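Side-chain contacts in glycosyl hydrolase BlGH5_18 (Bifidobacterium longum subsp. infantis, PDB 7LQX), which probably hydrolyses beta-mannosidic bonds during breakdown of the N-glycan core, acting as a glycoside hydrolase of family GH5, subfamily 18: residues 383-387 / 388-392; 254-257 / 258-262; 53-57 / 58-62. One frame throughout, in Å; residues are numbered along the deposited sequence.

Contact 1: residues 383-387 / 388-392; sequences CGPGG and SIFER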
ATOM      1  N   CYS A 383      13.300 -32.598   2.820  1.00  7.91           N
ATOM      2  CA  CYS A 383      13.632 -32.245   1.447  1.00  7.88           C
ATOM      3  C   CYS A 383      14.409 -30.940   1.330  1.00  9.04           C
ATOM      4  O   CYS A 383      14.931 -30.645   0.249  1.00  8.56           O
ATOM      5  CB  CYS A 383      12.352 -32.141   0.613  1.00  8.32           C
ATOM      6  SG  CYS A 383      11.440 -33.674   0.489  1.00  9.88           S
ATOM      7  N   GLY A 384      14.508 -30.157   2.395  1.00  8.93           N
ATOM      8  CA  GLY A 384      15.191 -28.887   2.325  1.00  9.89           C
ATOM      9  C   GLY A 384      16.673 -28.984   2.634  1.00  9.29           C
ATOM     10  O   GLY A 384      17.190 -30.031   3.029  1.00  8.85           O
ATOM     11  N   PRO A 385      17.376 -27.861   2.498  1.00  8.80           N
ATOM     12  CA  PRO A 385      18.831 -27.863   2.708  1.00  8.43           C
ATOM     13  C   PRO A 385      19.217 -28.375   4.091  1.00  9.32           C
ATOM     14  O   PRO A 385      18.733 -27.885   5.113  1.00 10.09           O
ATOM     15  CB  PRO A 385      19.211 -26.387   2.518  1.00  9.65           C
ATOM     16  CG  PRO A 385      18.161 -25.845   1.610  1.00 12.80           C
ATOM     17  CD  PRO A 385      16.886 -26.559   2.000  1.00 10.42           C
ATOM     18  N   GLY A 386      20.112 -29.365   4.110  1.00  8.88           N
ATOM     19  CA  GLY A 386      20.504 -30.038   5.329  1.00 10.26           C
ATOM     20  C   GLY A 386      19.658 -31.239   5.687  1.00  9.26           C
ATOM     21  O   GLY A 386      19.995 -31.954   6.638  1.00 12.31           O
ATOM     22  N   GLY A 387      18.563 -31.477   4.957  1.00  9.13           N
ATOM     23  CA  GLY A 387      17.678 -32.584   5.241  1.00  9.94           C
ATOM     24  C   GLY A 387      18.165 -33.888   4.640  1.00 10.15           C
ATOM     25  O   GLY A 387      19.044 -33.932   3.782  1.00  8.89           O
ATOM     26  N   SER A 388      17.553 -34.986   5.089  1.00  9.76           N
ATOM     27  CA  SER A 388      18.022 -36.310   4.700  1.00  9.20           C
ATOM     28  C   SER A 388      17.736 -36.625   3.234  1.00 10.43           C
ATOM     29  O   SER A 388      18.561 -37.255   2.566  1.00 10.86           O
ATOM     30  CB  SER A 388      17.393 -37.357   5.619  1.00 10.04           C
ATOM     31  OG  SER A 388      15.999 -37.134   5.761  1.00  9.96           O
ATOM     32  N   ILE A 389      16.566 -36.239   2.720  1.00  8.77           N
ATOM     33  CA  ILE A 389      16.278 -36.457   1.302  1.00  8.38           C
ATOM     34  C   ILE A 389      17.226 -35.629   0.446  1.00  8.63           C
ATOM     35  O   ILE A 389      17.816 -36.118  -0.524  1.00  9.12           O
ATOM     36  CB  ILE A 389      14.811 -36.113   0.988  1.00  8.67           C
ATOM     37  CG1 ILE A 389      13.845 -37.078   1.679  1.00  8.71           C
ATOM     38  CG2 ILE A 389      14.577 -36.116  -0.522  1.00  9.18           C
ATOM     39  CD1 ILE A 389      13.851 -38.504   1.117  1.00  9.57           C
ATOM     40  N   PHE A 390      17.365 -34.346   0.793  1.00  8.26           N
ATOM     41  CA  PHE A 390      18.272 -33.436   0.103  1.00  7.77           C
ATOM     42  C   PHE A 390      19.663 -34.034   0.009  1.00  8.19           C
ATOM     43  O   PHE A 390      20.245 -34.113  -1.076  1.00  8.84           O
ATOM     44  CB  PHE A 390      18.279 -32.127   0.904  1.00  8.81           C
ATOM     45  CG  PHE A 390      18.987 -30.962   0.248  1.00  9.08           C
ATOM     46  CD1 PHE A 390      20.367 -30.839   0.318  1.00 10.02           C
ATOM     47  CD2 PHE A 390      18.263 -29.960  -0.376  1.00  9.82           C
ATOM     48  CE1 PHE A 390      21.015 -29.752  -0.258  1.00  8.68           C
ATOM     49  CE2 PHE A 390      18.909 -28.867  -0.942  1.00  9.36           C
ATOM     50  CZ  PHE A 390      20.284 -28.772  -0.891  1.00 10.37           C
ATOM     51  N   GLU A 391      20.202 -34.502   1.135  1.00  8.93           N
ATOM     52  CA  GLU A 391      21.583 -34.982   1.143  1.00  9.64           C
ATOM     53  C   GLU A 391      21.746 -36.314   0.423  1.00 10.29           C
ATOM     54  O   GLU A 391      22.771 -36.530  -0.232  1.00  9.98           O
ATOM     55  CB  GLU A 391      22.113 -35.009   2.573  1.00 12.30           C
ATOM     56  CG  GLU A 391      22.191 -33.591   3.129  1.00 13.30           C
ATOM     57  CD  GLU A 391      22.965 -33.441   4.419  1.00 16.12           C
ATOM     58  OE1 GLU A 391      23.205 -34.443   5.124  1.00 16.71           O
ATOM     59  OE2 GLU A 391      23.325 -32.287   4.728  1.00 13.85           O
ATOM     60  N   ARG A 392      20.763 -37.213   0.501  1.00 10.04           N
ATOM     61  CA  ARG A 392      20.861 -38.443  -0.278  1.00  9.58           C
ATOM     62  C   ARG A 392      20.884 -38.142  -1.772  1.00  8.74           C
ATOM     63  O   ARG A 392      21.685 -38.713  -2.526  1.00  9.52           O
ATOM     64  CB  ARG A 392      19.712 -39.384   0.067  1.00 10.73           C
ATOM     65  CG  ARG A 392      19.811 -39.984   1.452  1.00 10.65           C
ATOM     66  CD  ARG A 392      18.636 -40.902   1.723  1.00 11.72           C
ATOM     67  NE  ARG A 392      18.680 -41.497   3.054  1.00 13.61           N
ATOM     68  CZ  ARG A 392      19.392 -42.575   3.366  1.00 14.08           C
ATOM     69  NH1 ARG A 392      20.120 -43.181   2.438  1.00 12.79           N
ATOM     70  NH2 ARG A 392      19.360 -43.066   4.600  1.00 15.62           N
TER

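Contact 2: residues 254-257 / 258-262; sequences ALYL and AELSR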
ATOM      1  N   ALA A 254      19.221 -25.864  -8.321  1.00  6.24           N
ATOM      2  CA  ALA A 254      18.120 -25.696  -9.265  1.00  5.86           C
ATOM      3  C   ALA A 254      17.720 -27.033  -9.874  1.00  6.93           C
ATOM      4  O   ALA A 254      16.529 -27.338  -9.993  1.00  6.73           O
ATOM      5  CB  ALA A 254      18.492 -24.692 -10.359  1.00  6.77           C
ATOM      6  N   LEU A 255      18.709 -27.844 -10.264  1.00  5.85           N
ATOM      7  CA  LEU A 255      18.425 -29.194 -10.733  1.00  5.08           C
ATOM      8  C   LEU A 255      17.664 -29.989  -9.685  1.00  6.64           C
ATOM      9  O   LEU A 255      16.712 -30.716 -10.003  1.00  7.05           O
ATOM     10  CB  LEU A 255      19.740 -29.902 -11.062  1.00  7.24           C
ATOM     11  CG  LEU A 255      19.624 -31.389 -11.403  1.00  7.20           C
ATOM     12  CD1 LEU A 255      18.722 -31.618 -12.605  1.00  8.10           C
ATOM     13  CD2 LEU A 255      21.002 -31.996 -11.651  1.00  7.99           C
ATOM     14  N   TYR A 256      18.090 -29.880  -8.426  1.00  6.64           N
ATOM     15  CA  TYR A 256      17.434 -30.620  -7.358  1.00  5.43           C
ATOM     16  C   TYR A 256      15.959 -30.262  -7.263  1.00  6.88           C
ATOM     17  O   TYR A 256      15.105 -31.149  -7.184  1.00  7.02           O
ATOM     18  CB  TYR A 256      18.128 -30.351  -6.025  1.00  6.47           C
ATOM     19  CG  TYR A 256      17.362 -30.919  -4.851  1.00  6.40           C
ATOM     20  CD1 TYR A 256      17.270 -32.292  -4.660  1.00  6.77           C
ATOM     21  CD2 TYR A 256      16.706 -30.091  -3.962  1.00  7.72           C
ATOM     22  CE1 TYR A 256      16.571 -32.817  -3.606  1.00  7.61           C
ATOM     23  CE2 TYR A 256      16.003 -30.608  -2.892  1.00  8.03           C
ATOM     24  CZ  TYR A 256      15.935 -31.981  -2.725  1.00  7.72           C
ATOM     25  OH  TYR A 256      15.241 -32.519  -1.666  1.00  8.60           O
ATOM     26  N   LEU A 257      15.632 -28.970  -7.251  1.00  6.89           N
ATOM     27  CA  LEU A 257      14.228 -28.592  -7.162  1.00  6.05           C
ATOM     28  C   LEU A 257      13.448 -29.095  -8.367  1.00  6.90           C
ATOM     29  O   LEU A 257      12.288 -29.506  -8.242  1.00  6.47           O
ATOM     30  CB  LEU A 257      14.083 -27.079  -7.023  1.00  8.51           C
ATOM     31  CG  LEU A 257      14.280 -26.551  -5.605  1.00  9.18           C
ATOM     32  CD1 LEU A 257      13.983 -25.054  -5.523  1.00 11.18           C
ATOM     33  CD2 LEU A 257      13.431 -27.314  -4.584  1.00 11.34           C
ATOM     34  N   ALA A 258      14.053 -29.055  -9.549  1.00  6.15           N
ATOM     35  CA  ALA A 258      13.366 -29.571 -10.727  1.00  6.04           C
ATOM     36  C   ALA A 258      13.044 -31.054 -10.563  1.00  7.19           C
ATOM     37  O   ALA A 258      11.913 -31.488 -10.812  1.00  6.58           O
ATOM     38  CB  ALA A 258      14.210 -29.330 -11.977  1.00  6.84           C
ATOM     39  N   GLU A 259      14.024 -31.845 -10.122  1.00  6.59           N
ATOM     40  CA  GLU A 259      13.793 -33.276  -9.931  1.00  6.37           C
ATOM     41  C   GLU A 259      12.820 -33.536  -8.790  1.00  5.81           C
ATOM     42  O   GLU A 259      11.980 -34.437  -8.878  1.00  7.43           O
ATOM     43  CB  GLU A 259      15.115 -33.997  -9.676  1.00  6.99           C
ATOM     44  CG  GLU A 259      16.061 -34.006 -10.872  1.00  7.96           C
ATOM     45  CD  GLU A 259      15.438 -34.602 -12.125  1.00  7.53           C
ATOM     46  OE1 GLU A 259      14.516 -35.438 -12.013  1.00  8.20           O
ATOM     47  OE2 GLU A 259      15.872 -34.234 -13.229  1.00  9.14           O
ATOM     48  N   LEU A 260      12.918 -32.765  -7.707  1.00  6.70           N
ATOM     49  CA  LEU A 260      11.976 -32.914  -6.607  1.00  6.43           C
ATOM     50  C   LEU A 260      10.554 -32.710  -7.100  1.00  6.98           C
ATOM     51  O   LEU A 260       9.649 -33.476  -6.749  1.00  7.00           O
ATOM     52  CB  LEU A 260      12.331 -31.923  -5.499  1.00  7.13           C
ATOM     53  CG  LEU A 260      11.450 -31.948  -4.257  1.00  6.84           C
ATOM     54  CD1 LEU A 260      11.507 -33.277  -3.540  1.00  8.03           C
ATOM     55  CD2 LEU A 260      11.887 -30.826  -3.317  1.00  7.22           C
ATOM     56  N   SER A 261      10.332 -31.690  -7.928  1.00  6.53           N
ATOM     57  CA  SER A 261       8.982 -31.430  -8.404  1.00  6.76           C
ATOM     58  C   SER A 261       8.452 -32.590  -9.233  1.00  7.61           C
ATOM     59  O   SER A 261       7.263 -32.911  -9.161  1.00  7.23           O
ATOM     60  CB  SER A 261       8.946 -30.113  -9.181  1.00  7.58           C
ATOM     61  OG  SER A 261       9.492 -30.212 -10.489  1.00  7.58           O
ATOM     62  N   ARG A 262       9.322 -33.256  -9.990  1.00  6.99           N
ATOM     63  CA  ARG A 262       8.886 -34.376 -10.814  1.00  7.00           C
ATOM     64  C   ARG A 262       8.323 -35.517  -9.982  1.00  8.16           C
ATOM     65  O   ARG A 262       7.491 -36.287 -10.477  1.00  9.34           O
ATOM     66  CB  ARG A 262      10.046 -34.887 -11.660  1.00  7.83           C
ATOM     67  CG  ARG A 262      10.464 -33.956 -12.783  1.00  8.46           C
ATOM     68  CD  ARG A 262      11.653 -34.551 -13.500  1.00  7.51           C
ATOM     69  NE  ARG A 262      11.300 -35.733 -14.288  1.00  8.33           N
ATOM     70  CZ  ARG A 262      12.171 -36.647 -14.707  1.00  8.29           C
ATOM     71  NH1 ARG A 262      13.444 -36.573 -14.356  1.00  8.30           N
ATOM     72  NH2 ARG A 262      11.757 -37.650 -15.470  1.00  8.42           N
TER

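Contact 3: residues 53-57 / 58-62; sequences RRIRN and LGMDH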
ATOM      1  N   ARG A  53      15.477  -4.074 -26.215  1.00 13.40           N
ATOM      2  CA  ARG A  53      16.455  -4.271 -27.277  1.00 14.22           C
ATOM      3  C   ARG A  53      17.715  -4.931 -26.730  1.00 14.12           C
ATOM      4  O   ARG A  53      18.231  -5.893 -27.310  1.00 14.33           O
ATOM      5  CB  ARG A  53      16.780  -2.930 -27.935  1.00 15.15           C
ATOM      6  CG  ARG A  53      17.712  -3.033 -29.128  1.00 16.14           C
ATOM      7  CD  ARG A  53      18.120  -1.655 -29.644  1.00 21.07           C
ATOM      8  NE  ARG A  53      19.050  -0.989 -28.734  1.00 22.12           N
ATOM      9  CZ  ARG A  53      20.364  -1.206 -28.716  1.00 21.91           C
ATOM     10  NH1 ARG A  53      20.909  -2.071 -29.562  1.00 25.90           N
ATOM     11  NH2 ARG A  53      21.136  -0.563 -27.849  1.00 25.02           N
ATOM     12  N   ARG A  54      18.211  -4.442 -25.594  1.00 13.83           N
ATOM     13  CA  ARG A  54      19.436  -4.999 -25.027  1.00 13.84           C
ATOM     14  C   ARG A  54      19.224  -6.419 -24.515  1.00 13.11           C
ATOM     15  O   ARG A  54      20.105  -7.274 -24.660  1.00 13.32           O
ATOM     16  CB  ARG A  54      19.948  -4.065 -23.932  1.00 16.04           C
ATOM     17  CG  ARG A  54      20.340  -2.707 -24.509  1.00 18.72           C
ATOM     18  CD  ARG A  54      21.105  -1.827 -23.544  1.00 26.88           C
ATOM     19  NE  ARG A  54      21.224  -0.469 -24.072  1.00 30.01           N
ATOM     20  CZ  ARG A  54      21.975   0.485 -23.531  1.00 36.52           C
ATOM     21  NH1 ARG A  54      22.011   1.691 -24.080  1.00 37.99           N
ATOM     22  NH2 ARG A  54      22.696   0.232 -22.448  1.00 43.38           N
ATOM     23  N   ILE A  55      18.063  -6.690 -23.918  1.00 12.34           N
ATOM     24  CA  ILE A  55      17.735  -8.048 -23.487  1.00 11.72           C
ATOM     25  C   ILE A  55      17.687  -8.986 -24.686  1.00 12.06           C
ATOM     26  O   ILE A  55      18.267 -10.078 -24.664  1.00 12.04           O
ATOM     27  CB  ILE A  55      16.405  -8.038 -22.712  1.00 10.95           C
ATOM     28  CG1 ILE A  55      16.589  -7.325 -21.370  1.00 10.60           C
ATOM     29  CG2 ILE A  55      15.888  -9.463 -22.526  1.00 10.46           C
ATOM     30  CD1 ILE A  55      15.285  -6.920 -20.724  1.00 10.51           C
ATOM     31  N   ARG A  56      17.006  -8.570 -25.757  1.00 12.44           N
ATOM     32  CA  ARG A  56      16.942  -9.411 -26.948  1.00 12.86           C
ATOM     33  C   ARG A  56      18.339  -9.700 -27.482  1.00 13.53           C
ATOM     34  O   ARG A  56      18.614 -10.807 -27.963  1.00 13.66           O
ATOM     35  CB  ARG A  56      16.099  -8.730 -28.029  1.00 13.34           C
ATOM     36  CG  ARG A  56      16.116  -9.427 -29.395  1.00 13.98           C
ATOM     37  CD  ARG A  56      15.536 -10.839 -29.352  1.00 13.52           C
ATOM     38  NE  ARG A  56      15.628 -11.505 -30.654  1.00 16.68           N
ATOM     39  CZ  ARG A  56      16.704 -12.159 -31.095  1.00 18.13           C
ATOM     40  NH1 ARG A  56      17.794 -12.248 -30.344  1.00 23.04           N
ATOM     41  NH2 ARG A  56      16.695 -12.731 -32.294  1.00 19.64           N
ATOM     42  N   ASN A  57      19.232  -8.711 -27.416  1.00 14.02           N
ATOM     43  CA  ASN A  57      20.571  -8.869 -27.969  1.00 14.80           C
ATOM     44  C   ASN A  57      21.427  -9.850 -27.180  1.00 14.52           C
ATOM     45  O   ASN A  57      22.453 -10.303 -27.697  1.00 15.14           O
ATOM     46  CB  ASN A  57      21.244  -7.506 -28.093  1.00 16.33           C
ATOM     47  CG  ASN A  57      20.710  -6.711 -29.267  1.00 19.49           C
ATOM     48  OD1 ASN A  57      19.998  -7.248 -30.118  1.00 22.17           O
ATOM     49  ND2 ASN A  57      21.047  -5.434 -29.323  1.00 24.15           N
ATOM     50  N   LEU A  58      21.029 -10.203 -25.956  1.00 13.68           N
ATOM     51  CA  LEU A  58      21.638 -11.317 -25.244  1.00 14.93           C
ATOM     52  C   LEU A  58      21.230 -12.671 -25.802  1.00 15.00           C
ATOM     53  O   LEU A  58      21.736 -13.699 -25.326  1.00 16.59           O
ATOM     54  CB  LEU A  58      21.218 -11.302 -23.776  1.00 16.11           C
ATOM     55  CG  LEU A  58      21.738 -10.190 -22.879  1.00 18.49           C
ATOM     56  CD1 LEU A  58      21.190 -10.426 -21.471  1.00 19.94           C
ATOM     57  CD2 LEU A  58      23.254 -10.145 -22.888  1.00 20.58           C
ATOM     58  N   GLY A  59      20.320 -12.703 -26.767  1.00 13.37           N
ATOM     59  CA  GLY A  59      19.781 -13.954 -27.250  1.00 13.24           C
ATOM     60  C   GLY A  59      18.615 -14.478 -26.450  1.00 12.39           C
ATOM     61  O   GLY A  59      18.385 -15.695 -26.427  1.00 12.26           O
HETATM   62  N   MSE A  60      17.874 -13.602 -25.783  1.00 11.93           N
HETATM   63  CA  MSE A  60      16.718 -14.009 -25.000  1.00 11.18           C
HETATM   64  C   MSE A  60      15.498 -14.151 -25.894  1.00 11.25           C
HETATM   65  O   MSE A  60      15.341 -13.414 -26.870  1.00 13.24           O
HETATM   66  CB  MSE A  60      16.424 -12.971 -23.923  1.00 10.73           C
HETATM   67  CG  MSE A  60      17.573 -12.721 -22.981  1.00 11.64           C
HETATM   68 SE   MSE A  60      18.057 -14.258 -21.908  1.00 19.03          SE
HETATM   69  CE  MSE A  60      19.523 -14.940 -22.934  1.00 11.52           C
ATOM     70  N   ASP A  61      14.625 -15.098 -25.556  1.00 10.81           N
ATOM     71  CA  ASP A  61      13.389 -15.296 -26.294  1.00 11.02           C
ATOM     72  C   ASP A  61      12.144 -14.900 -25.512  1.00 10.33           C
ATOM     73  O   ASP A  61      11.048 -14.928 -26.079  1.00 10.77           O
ATOM     74  CB  ASP A  61      13.288 -16.746 -26.791  1.00 11.05           C
ATOM     75  CG  ASP A  61      13.313 -17.753 -25.664  1.00 10.51           C
ATOM     76  OD1 ASP A  61      12.359 -17.767 -24.864  1.00 10.14           O
ATOM     77  OD2 ASP A  61      14.290 -18.519 -25.574  1.00 11.24           O
ATOM     78  N   HIS A  62      12.270 -14.520 -24.240  1.00  9.79           N
ATOM     79  CA  HIS A  62      11.094 -14.101 -23.492  1.00  9.31           C
ATOM     80  C   HIS A  62      11.489 -13.253 -22.297  1.00  8.93           C
ATOM     81  O   HIS A  62      12.640 -13.255 -21.849  1.00  8.96           O
ATOM     82  CB  HIS A  62      10.264 -15.301 -23.000  1.00  8.95           C
ATOM     83  CG  HIS A  62      10.921 -16.083 -21.900  1.00  8.59           C
ATOM     84  ND1 HIS A  62      11.791 -17.117 -22.149  1.00  8.81           N
ATOM     85  CD2 HIS A  62      10.839 -15.980 -20.550  1.00  8.80           C
ATOM     86  CE1 HIS A  62      12.219 -17.618 -21.002  1.00  9.61           C
ATOM     87  NE2 HIS A  62      11.656 -16.948 -20.016  1.00  8.85           N
TER

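Contact 1: residues 383-387 / 388-392
Gly-387 O accepts a hydrogen bond from Glu-391 N (2.9 Å), which closes the first turn of helix 388-399, just after a type II beta turn from Gly-384 to Gly-387 has closed through Gly-387 N to Gly-384 O (2.8 Å). Gly-386 has the positive phi expected at the third position of such a turn, and Gly-387 stands at the N-cap. Phe-390 carries most of the side-chain contact. With CG anti to the backbone N (chi1 -171°), its ring reaches back from the helix and lies against the turn. Pro-385 CA sits over the middle of one ring face, 3.7 Å from the centroid and only 9° off the normal, a CH-pi contact, while Pro-385 CG touches Phe-390 CE2 (4.0 Å), the side chains crossing at a slant. Cys-383 O approaches in the ring plane, 3.5 Å from Phe-390 CD2, and Gly-384 O packs on Phe-390 CB. The same Cys-383 O is hydrogen-bonded to Tyr-256 OH, and the Tyr-256 and Phe-390 rings meet edge-to-face. Next to this, Ile-389 turns its CG2 branch to Cys-383 SG (4.1 Å), an apolar touch beside strand 365-369. Glu-391 runs extended along the turn, its OE2 3.7 Å from Gly-386 CA, and this oxygen is held by a hydrogen bond from Tyr-243 OH. Ser-388 OG is engaged away from the turn, by Asp-428 and by the backbone N of His-432, which joins the start of the helix to the 428-432 loop. The whole is a beta turn leading into a helix N-terminus, with an aromatic residue of the first turn folded back over the proline; it starts the helix of the beta-alpha-beta crossover between the neighbouring parallel strands 365-369 and 403-407 of the C-terminal sheet.

Contact 2: residues 254-257 / 258-262
Leu-257 and Leu-260, with Tyr-256 beside them, make an intrahelical contact one turn apart, buried in the middle of helix 248-264, which packs between strand 229-233 of the central barrel and helix 388-399. Leu-260 CD2 is the shared point: it lies 4.0 Å from Leu-257 CD2 and 4.1 Å from Tyr-256 CE2, the side chains meeting at a slant. Leu-260 CG stands anti to the backbone N (chi1 -180°), which sends the branch back toward the preceding turn. On another side of the helix Leu-255 and Glu-259 run side by side, Leu-255 CD1 3.9 Å from Glu-259 OE2. Glu-259 is bent at chi2, and its OE1 takes Arg-262 NH1 at 2.8 Å in a salt bridge on the syn lone pair, with Thr-404 as a second partner. Ser-261 OG folds onto Ala-258 O (2.8 Å), reaching it from the same face as Arg-262 N, so that one carbonyl serves two donors. Four regular i to i+4 bonds, from Ala-258 N through Ser-261 N, hold the backbone. This is a barrel-flanking helix between parallel strands 229-233 and 272-277, as in the (beta/alpha)8 barrel of GH5 enzymes.

Contact 3: residues 53-57 / 58-62
Ile-55 and Met-60, here a selenomethionine, cross at about a right angle where helix 45-57 gives way to the approach to strand 62-65. The CG2 branch of Ile-55 abuts Met-60 CG at 3.7 Å, and Met-60 CG also lies 3.2 Å from Ile-55 O. Beyond CG the selenomethionine chain bends at chi2 and chi3, carrying its end away from Ile-55 toward Phe-347 and Ala-351 of helix 342-354. Between the two residues the chain leaves the helix at Gly-59, whose positive phi (86°) marks a Schellman-type turn. Gly-59 N returns to Arg-56 O at 2.8 Å, with the donor well above the carbonyl plane. Leu-58 N is shared, bonding to Ile-55 O at 3.1 Å and weakly to Arg-54 O. Leu-58 lays its CB on Ile-55 O (3.3 Å) and turns its isobutyl group to Phe-334 and Ile-340. On the exposed side Arg-56, bent at chi2 (62°), runs past the turn with CD 3.6 Å from Met-60 O and its guanidinium obliquely near Gly-59 CA. Further on, Asp-61 OD1 accepts from His-62 ND1 (2.8 Å); the oxygen lies in the imidazole plane, whereas the nitrogen stands above the carboxylate plane. Salt bridges from Asp-61 to Arg-23 and Arg-25, and its bond to Phe-26 N, join the start of strand 62-65 to strand 25-29 and the residues just before it. Met-60, just after the glycine, packs on Ile-55, five residues earlier, the apolar contact classically associated with a Schellman C-cap. The outer 6→1 bond from Met-60 N to Ile-55 O is not made, and Met-60 N is buried without a partner in the model; the cap therefore relies on Gly-59 N, Leu-58 N and the Ile-55/Met-60 packing.

How the contacts relate
Along the chain the order is contact 3, contact 2, contact 1. Contacts 3 and 2 belong to the eight-stranded parallel barrel: contact 3 at the end of helix 45-57, before strand 62-65, and contact 2 on helix 248-264, between strands 229-233 and 272-277. Their centres are 27 Å apart. Contact 1 opens helix 388-399 of the small C-terminal sheet domain and lies on the opposite side of the chain's centre from contact 3, with 36 Å between centres. Contacts 1 and 2 are neighbours, 12 Å centre to centre, and touch: helix 248-264, on the barrel's outside, packs against helix 388-399, so both lie at the interface of barrel and C-terminal domain, while contact 3 is remote from it.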